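PDB 6FJN: fiber from Human adenovirus 26, which forms the trimeric spike whose C-terminal knob domain, the part seen here, attaches the virion to receptors on the host cell. Local coordinates for the interface of chains A and B. Residues are numbered along the deposited sequence; one frame, centred on the assembly and turned at random. Chains: chain A/B, Fiber.

The interface of chains A and B. Residues chain A 33, 104, 181-182; chain B 1, 3, 5, 8, 27, 29, 85.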
# COMPACT_ATOMS: atom_id res chain seq x y z
N SER A 33 -11.61 -10.49 -3.63
CA SER A 33 -10.57 -11.50 -3.46
C SER A 33 -9.38 -11.04 -2.61
O SER A 33 -8.40 -11.80 -2.36
CB SER A 33 -10.10 -11.85 -4.87
OG SER A 33 -8.95 -12.67 -4.89
N ASN A 104 -5.66 -16.66 2.18
CA ASN A 104 -5.81 -17.80 1.28
C ASN A 104 -4.73 -18.85 1.53
O ASN A 104 -3.57 -18.56 1.51
CB ASN A 104 -5.71 -17.25 -0.15
CG ASN A 104 -6.00 -18.29 -1.20
OD1 ASN A 104 -5.16 -19.17 -1.52
ND2 ASN A 104 -7.21 -18.25 -1.70
N LEU A 181 -4.53 -11.92 -0.31
CA LEU A 181 -5.53 -12.75 -0.94
C LEU A 181 -6.31 -13.52 0.10
O LEU A 181 -5.75 -14.03 1.03
CB LEU A 181 -4.87 -13.74 -1.91
CG LEU A 181 -4.38 -13.17 -3.24
CD1 LEU A 181 -3.54 -11.92 -3.23
CD2 LEU A 181 -3.69 -14.30 -4.02
N THR A 182 -7.60 -13.61 -0.11
CA THR A 182 -8.47 -14.26 0.87
C THR A 182 -8.87 -15.68 0.50
O THR A 182 -8.93 -16.07 -0.70
CB THR A 182 -9.73 -13.45 1.10
OG1 THR A 182 -10.42 -13.36 -0.15
CG2 THR A 182 -9.48 -12.04 1.59
N ARG B 1 -17.03 -9.50 -13.59
CA ARG B 1 -16.18 -10.05 -12.49
C ARG B 1 -15.02 -9.11 -12.12
O ARG B 1 -14.50 -8.35 -12.94
CB ARG B 1 -15.76 -11.49 -12.77
CG ARG B 1 -15.46 -12.32 -11.52
CD ARG B 1 -13.95 -12.46 -11.25
NE ARG B 1 -13.53 -12.17 -9.87
CZ ARG B 1 -14.00 -12.71 -8.74
NH1 ARG B 1 -14.89 -13.69 -8.75
NH2 ARG B 1 -13.48 -12.30 -7.58
N THR B 3 -12.01 -9.64 -10.11
CA THR B 3 -10.59 -9.95 -9.92
C THR B 3 -10.02 -10.63 -11.17
O THR B 3 -10.57 -11.62 -11.68
CB THR B 3 -10.28 -10.73 -8.60
OG1 THR B 3 -10.40 -9.82 -7.46
CG2 THR B 3 -8.93 -11.31 -8.61
N TRP B 5 -6.45 -12.57 -12.15
CA TRP B 5 -5.29 -13.05 -11.44
C TRP B 5 -4.60 -14.18 -12.17
O TRP B 5 -5.09 -14.74 -13.17
CB TRP B 5 -5.67 -13.45 -10.02
CG TRP B 5 -6.50 -14.67 -9.80
CD1 TRP B 5 -7.12 -15.47 -10.70
CD2 TRP B 5 -6.75 -15.23 -8.51
NE1 TRP B 5 -7.76 -16.51 -10.04
CE2 TRP B 5 -7.55 -16.35 -8.69
CE3 TRP B 5 -6.41 -14.84 -7.20
CZ2 TRP B 5 -7.96 -17.15 -7.61
CZ3 TRP B 5 -6.85 -15.60 -6.15
CH2 TRP B 5 -7.59 -16.74 -6.35
N PRO B 8 -3.37 -18.47 -7.32
CA PRO B 8 -2.38 -18.41 -6.23
C PRO B 8 -1.53 -19.66 -6.11
O PRO B 8 -0.93 -19.87 -5.06
CB PRO B 8 -3.29 -18.32 -5.00
CG PRO B 8 -4.48 -19.11 -5.35
CD PRO B 8 -4.72 -18.78 -6.81
N THR B 27 -2.48 -10.44 -8.56
CA THR B 27 -3.91 -10.31 -8.39
C THR B 27 -4.27 -8.85 -8.56
O THR B 27 -3.67 -7.98 -7.91
CB THR B 27 -4.30 -10.79 -6.98
OG1 THR B 27 -3.84 -12.12 -6.77
CG2 THR B 27 -5.80 -10.78 -6.75
N THR B 29 -7.58 -6.49 -8.28
CA THR B 29 -8.95 -6.45 -7.81
C THR B 29 -9.53 -5.07 -8.10
O THR B 29 -8.97 -4.04 -7.65
CB THR B 29 -9.03 -6.75 -6.31
OG1 THR B 29 -8.51 -8.07 -6.08
CG2 THR B 29 -10.47 -6.61 -5.82
N ARG B 85 -11.08 -14.51 -11.88
CA ARG B 85 -11.10 -15.50 -10.77
C ARG B 85 -12.39 -16.34 -10.86
O ARG B 85 -13.47 -15.84 -11.25
CB ARG B 85 -10.96 -14.86 -9.35
CG ARG B 85 -11.06 -15.84 -8.16
CD ARG B 85 -10.68 -15.35 -6.75
NE ARG B 85 -10.60 -16.48 -5.79
CZ ARG B 85 -10.44 -16.43 -4.47
NH1 ARG B 85 -10.38 -15.28 -3.82
NH2 ARG B 85 -10.37 -17.56 -3.75
O HOH W 1 -12.80 -9.93 -6.34
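A:Ser33 and A:Leu181 press onto a patch of B:Thr3, B:Trp5, B:Thr27 and B:Arg85 in the subunit interface of the fiber knob, a homotrimer in which such contacts join neighbouring copies. The patch is mostly van der Waals packing, helped by a water bridge. A:Ser33, in the turn between strands 22-31 and 34-43, lays its CB against the hydroxyl OG1 of B:Thr3 at 3.3 Å. Its own hydroxyl is anti to the backbone N (chi1 171°), which turns OG toward B:Arg85 and the rim of the B:Trp5 ring. B:Arg85 NH1 makes a weak, bent hydrogen bond to this OG, and the arginine is poorly ordered, so the link probably adds little. The extended arginine runs over one face of the indole, its CD 3.3 Å above the ring plane, while CD of B:Pro8 lies on the opposite face; sandwiching the indole in this way should limit its rotation. A:Leu181 crosses B:Thr27 obliquely, both methyls reaching the threonine OG1, and CD2 also meets B:Trp5 CZ3 at 4.0 Å. At the far end A:Asn104 ND2 and B:Arg85 NH2 approach tip to tip at 3.8 Å, a tentative contact between two donors, not a bond. The amide is steadied within its own chain by a nearly straight ND2 hydrogen bond to A:Thr182 O (2.9 Å). At the opposite end, one water joins the A:Ser33 backbone N (3.0 Å) to B:Arg1 NH2 and to B:Thr3 OG1, which also hydrogen-bonds B:Thr29 OG1 at 2.9 Å.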